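Local coordinates for protein BamaA.19900.a (Balamuthia mandrillaris, PDB 6VZZ) that binds glucose and probably phosphorylates it with ATP, as a glucokinase of the actin-like ATPase clan, at residues 44-49 / 191-196; 114-119 / 256-261. All coordinates share one frame; numbering follows the deposited sequence.

Interaction 1. Residues 44-49 / 191-196. With BGC (beta-D-glucopyranose), chain B.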
loop_
_atom_site.group_PDB
_atom_site.type_symbol
_atom_site.label_atom_id
_atom_site.label_comp_id
_atom_site.label_asym_id
_atom_site.label_seq_id
_atom_site.Cartn_x
_atom_site.Cartn_y
_atom_site.Cartn_z
ATOM N N GLY A 44 -3.607 -22.055 6.716
ATOM C CA GLY A 44 -2.325 -21.659 6.172
ATOM C C GLY A 44 -2.001 -22.398 4.887
ATOM O O GLY A 44 -2.706 -23.304 4.453
ATOM N N GLY A 45 -0.898 -21.994 4.264
ATOM C CA GLY A 45 -0.491 -22.638 3.028
ATOM C C GLY A 45 -0.015 -24.061 3.209
ATOM O O GLY A 45 0.008 -24.819 2.235
ATOM N N THR A 46 0.367 -24.438 4.429
ATOM C CA THR A 46 0.821 -25.786 4.749
ATOM C C THR A 46 -0.037 -26.469 5.802
ATOM O O THR A 46 -0.287 -27.674 5.695
ATOM C CB THR A 46 2.289 -25.754 5.225
ATOM O OG1 THR A 46 3.137 -25.366 4.140
ATOM C CG2 THR A 46 2.743 -27.111 5.732
ATOM N N ASN A 47 -0.508 -25.727 6.811
ATOM C CA ASN A 47 -1.241 -26.290 7.937
ATOM C C ASN A 47 -2.513 -25.505 8.201
ATOM O O ASN A 47 -2.564 -24.286 8.017
ATOM C CB ASN A 47 -0.418 -26.290 9.223
ATOM C CG ASN A 47 0.991 -26.740 8.999
ATOM O OD1 ASN A 47 1.230 -27.881 8.604
ATOM N ND2 ASN A 47 1.944 -25.848 9.243
ATOM N N THR A 48 -3.527 -26.225 8.669
ATOM C CA THR A 48 -4.792 -25.645 9.075
ATOM C C THR A 48 -5.053 -25.991 10.533
ATOM O O THR A 48 -4.821 -27.125 10.964
ATOM C CB THR A 48 -5.930 -26.143 8.179
ATOM O OG1 THR A 48 -5.896 -25.427 6.938
ATOM C CG2 THR A 48 -7.286 -25.946 8.838
ATOM N N ARG A 49 -5.508 -25.000 11.290
ATOM C CA ARG A 49 -5.851 -25.167 12.690
ATOM C C ARG A 49 -7.292 -24.738 12.899
ATOM O O ARG A 49 -7.790 -23.832 12.221
ATOM C CB ARG A 49 -4.922 -24.352 13.581
ATOM C CG ARG A 49 -3.481 -24.806 13.510
ATOM C CD ARG A 49 -2.553 -23.838 14.223
ATOM N NE ARG A 49 -1.278 -24.468 14.568
ATOM C CZ ARG A 49 -0.241 -24.577 13.737
ATOM N NH1 ARG A 49 -0.323 -24.096 12.501
ATOM N NH2 ARG A 49 0.874 -25.170 14.140
ATOM N N VAL A 191 6.083 -14.025 8.102
ATOM C CA VAL A 191 6.853 -14.873 7.200
ATOM C C VAL A 191 6.569 -16.324 7.554
ATOM O O VAL A 191 6.843 -16.757 8.679
ATOM C CB VAL A 191 8.357 -14.577 7.287
ATOM C CG1 VAL A 191 9.122 -15.364 6.229
ATOM C CG2 VAL A 191 8.619 -13.093 7.149
ATOM N N GLY A 192 6.036 -17.076 6.590
ATOM C CA GLY A 192 5.723 -18.476 6.774
ATOM C C GLY A 192 5.767 -19.221 5.455
ATOM O O GLY A 192 6.759 -19.128 4.719
ATOM N N THR A 193 4.710 -19.973 5.141
ATOM C CA THR A 193 4.611 -20.565 3.809
ATOM C C THR A 193 4.590 -19.477 2.746
ATOM O O THR A 193 5.161 -19.647 1.661
ATOM C CB THR A 193 3.362 -21.444 3.701
ATOM O OG1 THR A 193 3.320 -22.353 4.805
ATOM C CG2 THR A 193 3.378 -22.241 2.401
ATOM N N GLY A 194 3.949 -18.342 3.050
ATOM C CA GLY A 194 3.989 -17.178 2.191
ATOM C C GLY A 194 4.412 -15.943 2.967
ATOM O O GLY A 194 4.693 -16.006 4.166
ATOM N N LEU A 195 4.470 -14.821 2.248
ATOM C CA LEU A 195 4.695 -13.512 2.853
ATOM C C LEU A 195 3.343 -12.827 3.042
ATOM O O LEU A 195 2.712 -12.396 2.067
ATOM C CB LEU A 195 5.625 -12.664 1.995
ATOM C CG LEU A 195 5.903 -11.256 2.534
ATOM C CD1 LEU A 195 6.170 -11.308 4.029
ATOM C CD2 LEU A 195 7.069 -10.619 1.788
ATOM N N GLY A 196 2.903 -12.727 4.292
ATOM C CA GLY A 196 1.630 -12.116 4.618
ATOM C C GLY A 196 1.814 -10.670 5.055
ATOM O O GLY A 196 2.723 -10.355 5.827
HETATM C C2 BGC B . -1.126 -15.071 0.194
HETATM C C3 BGC B . -1.693 -14.136 1.250
HETATM C C4 BGC B . -1.367 -14.661 2.642
HETATM C C5 BGC B . 0.136 -14.887 2.758
HETATM C C6 BGC B . 0.573 -15.450 4.089
HETATM C C1 BGC B . 0.363 -15.250 0.440
HETATM O O1 BGC B . 0.948 -16.026 -0.541
HETATM O O2 BGC B . -1.356 -14.542 -1.106
HETATM O O3 BGC B . -3.096 -13.987 1.081
HETATM O O4 BGC B . -1.755 -13.711 3.623
HETATM O O5 BGC B . 0.550 -15.808 1.739
HETATM O O6 BGC B . -0.223 -16.552 4.474
HETATM O O HOH W 1 1.000 -22.728 6.966
#
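Thr193 meets Thr46 and Gly45 where two hairpin turns face each other, and the backbones come nearest at Gly45 and Thr193, whose CA atoms are 5.6 Å apart. From Thr193 CB, which faces Gly45 CA, the side chain forks. The methyl CG2, placed anti to the backbone N (OG1 chi1 is -50°), lies against Thr46 OG1 at 3.6 Å and packs over the Gly45 backbone, with Thr193 CG2 3.9 Å from Gly45 C. The other branch, OG1, makes a hydrogen bond of 3.1 Å to Thr46 OG1, in which either hydroxyl could be the donor. A water reinforces this link: it accepts from Thr46 N at 3.1 Å and lies 3.2 Å from Thr193 OG1, so the Thr193 hydroxyl reaches the other turn both directly and through this water. Each turn also holds itself together, through Gly44 N to Asn47 O and Gly192 N to Gly194 O. Beyond Thr193 the chain reaches the sugar: Gly194 CA is 3.7 Å from BGC O5, and Gly196 CA is 3.5 Å from BGC C6. Two glycine-rich turns facing each other across a cleft, in the sequences GGTN and GTGLG, are consistent with the paired phosphate-binding loops of the actin-like ATPase fold.

Interaction 2. Residues 114-119 / 256-261. With BGC (beta-D-glucopyranose), chain B.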
loop_
_atom_site.group_PDB
_atom_site.type_symbol
_atom_site.label_atom_id
_atom_site.label_comp_id
_atom_site.label_asym_id
_atom_site.label_seq_id
_atom_site.Cartn_x
_atom_site.Cartn_y
_atom_site.Cartn_z
ATOM N N VAL A 114 -6.844 -20.227 -1.930
ATOM C CA VAL A 114 -5.619 -20.349 -1.144
ATOM C C VAL A 114 -4.429 -20.260 -2.097
ATOM O O VAL A 114 -4.204 -21.147 -2.922
ATOM C CB VAL A 114 -5.594 -21.643 -0.327
ATOM C CG1 VAL A 114 -4.330 -21.702 0.502
ATOM C CG2 VAL A 114 -6.817 -21.715 0.571
ATOM N N THR A 115 -3.656 -19.182 -1.973
ATOM C CA THR A 115 -2.700 -18.827 -3.016
ATOM C C THR A 115 -1.696 -19.945 -3.279
ATOM O O THR A 115 -1.334 -20.203 -4.432
ATOM C CB THR A 115 -1.979 -17.538 -2.629
ATOM O OG1 THR A 115 -2.943 -16.491 -2.479
ATOM C CG2 THR A 115 -0.946 -17.145 -3.687
ATOM N N ASN A 116 -1.231 -20.620 -2.230
ATOM C CA ASN A 116 -0.108 -21.540 -2.353
ATOM C C ASN A 116 -0.517 -23.004 -2.206
ATOM O O ASN A 116 0.345 -23.868 -2.011
ATOM C CB ASN A 116 0.979 -21.169 -1.344
ATOM C CG ASN A 116 1.763 -19.930 -1.765
ATOM O OD1 ASN A 116 2.124 -19.777 -2.931
ATOM N ND2 ASN A 116 2.023 -19.041 -0.816
ATOM N N PHE A 117 -1.810 -23.302 -2.300
ATOM C CA PHE A 117 -2.234 -24.680 -2.472
ATOM C C PHE A 117 -1.915 -25.160 -3.885
ATOM O O PHE A 117 -1.763 -24.373 -4.825
ATOM C CB PHE A 117 -3.727 -24.837 -2.183
ATOM C CG PHE A 117 -4.044 -24.969 -0.726
ATOM C CD1 PHE A 117 -3.044 -24.837 0.226
ATOM C CD2 PHE A 117 -5.329 -25.236 -0.306
ATOM C CE1 PHE A 117 -3.329 -24.957 1.566
ATOM C CE2 PHE A 117 -5.618 -25.363 1.030
ATOM C CZ PHE A 117 -4.617 -25.223 1.968
ATOM N N HIS A 118 -1.817 -26.477 -4.025
ATOM C CA HIS A 118 -1.341 -27.107 -5.244
ATOM C C HIS A 118 -2.500 -27.759 -5.980
ATOM O O HIS A 118 -3.405 -28.326 -5.356
ATOM C CB HIS A 118 -0.258 -28.142 -4.927
ATOM C CG HIS A 118 0.876 -27.594 -4.115
ATOM N ND1 HIS A 118 1.049 -27.894 -2.779
ATOM C CD2 HIS A 118 1.883 -26.749 -4.446
ATOM C CE1 HIS A 118 2.122 -27.268 -2.327
ATOM N NE2 HIS A 118 2.645 -26.565 -3.316
ATOM N N GLY A 119 -2.473 -27.664 -7.310
ATOM C CA GLY A 119 -3.489 -28.298 -8.126
ATOM C C GLY A 119 -4.319 -27.326 -8.940
ATOM O O GLY A 119 -3.960 -26.154 -9.095
ATOM N N GLU A 256 8.848 -12.185 -7.119
ATOM C CA GLU A 256 8.090 -11.575 -6.036
ATOM C C GLU A 256 8.899 -11.650 -4.757
ATOM O O GLU A 256 9.760 -12.520 -4.595
ATOM C CB GLU A 256 6.747 -12.282 -5.814
ATOM C CG GLU A 256 5.968 -12.613 -7.065
ATOM C CD GLU A 256 4.666 -13.330 -6.757
ATOM O OE1 GLU A 256 4.536 -13.890 -5.644
ATOM O OE2 GLU A 256 3.764 -13.322 -7.625
ATOM N N TYR A 257 8.610 -10.724 -3.833
ATOM C CA TYR A 257 9.272 -10.776 -2.533
ATOM C C TYR A 257 9.068 -12.137 -1.878
ATOM O O TYR A 257 9.990 -12.672 -1.246
ATOM C CB TYR A 257 8.769 -9.655 -1.623
ATOM C CG TYR A 257 9.486 -8.332 -1.818
ATOM C CD1 TYR A 257 10.768 -8.133 -1.318
ATOM C CD2 TYR A 257 8.880 -7.277 -2.497
ATOM C CE1 TYR A 257 11.424 -6.925 -1.492
ATOM C CE2 TYR A 257 9.530 -6.077 -2.672
ATOM C CZ TYR A 257 10.805 -5.902 -2.173
ATOM O OH TYR A 257 11.460 -4.697 -2.346
ATOM N N GLU A 258 7.877 -12.733 -2.056
ATOM C CA GLU A 258 7.594 -14.050 -1.492
ATOM C C GLU A 258 8.476 -15.140 -2.098
ATOM O O GLU A 258 8.662 -16.194 -1.478
ATOM C CB GLU A 258 6.116 -14.405 -1.683
ATOM C CG GLU A 258 5.697 -15.698 -0.985
ATOM C CD GLU A 258 4.204 -15.986 -1.084
ATOM O OE1 GLU A 258 3.409 -15.225 -0.497
ATOM O OE2 GLU A 258 3.823 -16.975 -1.751
ATOM N N ASP A 259 9.044 -14.912 -3.281
ATOM C CA ASP A 259 9.924 -15.925 -3.845
ATOM C C ASP A 259 11.236 -16.033 -3.084
ATOM O O ASP A 259 11.979 -17.005 -3.283
ATOM C CB ASP A 259 10.170 -15.640 -5.328
ATOM C CG ASP A 259 8.906 -15.816 -6.168
ATOM O OD1 ASP A 259 8.048 -16.644 -5.782
ATOM O OD2 ASP A 259 8.769 -15.137 -7.211
ATOM N N ILE A 260 11.526 -15.076 -2.201
ATOM C CA ILE A 260 12.655 -15.163 -1.293
ATOM C C ILE A 260 12.201 -15.214 0.162
ATOM O O ILE A 260 12.708 -16.027 0.952
ATOM C CB ILE A 260 13.626 -13.987 -1.521
ATOM C CG1 ILE A 260 14.349 -14.149 -2.859
ATOM C CG2 ILE A 260 14.609 -13.838 -0.371
ATOM C CD1 ILE A 260 15.264 -12.981 -3.191
ATOM N N VAL A 261 11.218 -14.391 0.516
ATOM C CA VAL A 261 10.816 -14.207 1.901
ATOM C C VAL A 261 9.691 -15.186 2.199
ATOM O O VAL A 261 8.520 -14.803 2.293
ATOM C CB VAL A 261 10.396 -12.748 2.170
ATOM C CG1 VAL A 261 10.187 -12.511 3.657
ATOM C CG2 VAL A 261 11.429 -11.795 1.601
HETATM C C2 BGC B . -1.126 -15.071 0.194
HETATM C C3 BGC B . -1.693 -14.136 1.250
HETATM C C4 BGC B . -1.367 -14.661 2.642
HETATM C C5 BGC B . 0.136 -14.887 2.758
HETATM C C6 BGC B . 0.573 -15.450 4.089
HETATM C C1 BGC B . 0.363 -15.250 0.440
HETATM O O1 BGC B . 0.948 -16.026 -0.541
HETATM O O2 BGC B . -1.356 -14.542 -1.106
HETATM O O3 BGC B . -3.096 -13.987 1.081
HETATM O O4 BGC B . -1.755 -13.711 3.623
HETATM O O5 BGC B . 0.550 -15.808 1.739
HETATM O O6 BGC B . -0.223 -16.552 4.474
#
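Asn116 and Glu258 join two loops whose backbones stay far apart: the nearest CA atoms, those of this same pair, are 10.8 Å from each other, and one side-chain hydrogen bond spans the gap beside the sugar. Asn116 ND2 donates to Glu258 OE2 over 2.9 Å with an N-H...O angle of 163°. The bond lies nearly in the Asn116 amide plane but comes to the carboxylate from above its plane, and the two flat groups are turned 61° apart. Glu258 reaches across because CG stands anti to the backbone N (chi1 -174°) and the chain beyond is extended. Its two oxygens divide the work: OE1 accepts from BGC O1 at 2.6 Å, while OE2 holds Asn116 and also forms a salt bridge with Arg264. This second grip on OE2, together with Asn116, fixes the carboxylate's rotation. Asn116 ND2 lies 3.2 Å from BGC O1, and Thr115 OG1 is 2.9 Å from BGC O2, a possible bond whose proton has another acceptor within reach. In the second shell, Glu256 OE1 bonds His221 ND1, orienting the imidazole whose NE2 binds the glucose. With Asn145, Asp146 and Glu218, these groups form the interdomain sugar pocket typical of glucokinases.

The two contacts lie with centres 9 Å apart, and both touch the same glucose. Their segments alternate along the chain, 44-49, 114-119, 191-196 and 256-261, so the contacts interlock, each early segment meeting a partner some 140 residues later. Segment 44-49 runs from a turn into strand 47-54 of the five-stranded mixed sheet, and 191-196 holds the turn between strands 186-191 and 195-201 of the six-stranded one; the other two are loops. Cross-links tie neighbours: Phe117 CE1 packs 3.4 Å from Gly44 O, and Leu195 N probably donates to Glu258 OE1 at 3.0 Å. Interaction 1 joins the presumed phosphate loops at one flank of the glucose, interaction 2 lies at its O1 and O2, and together they join the two sides of the cleft around it.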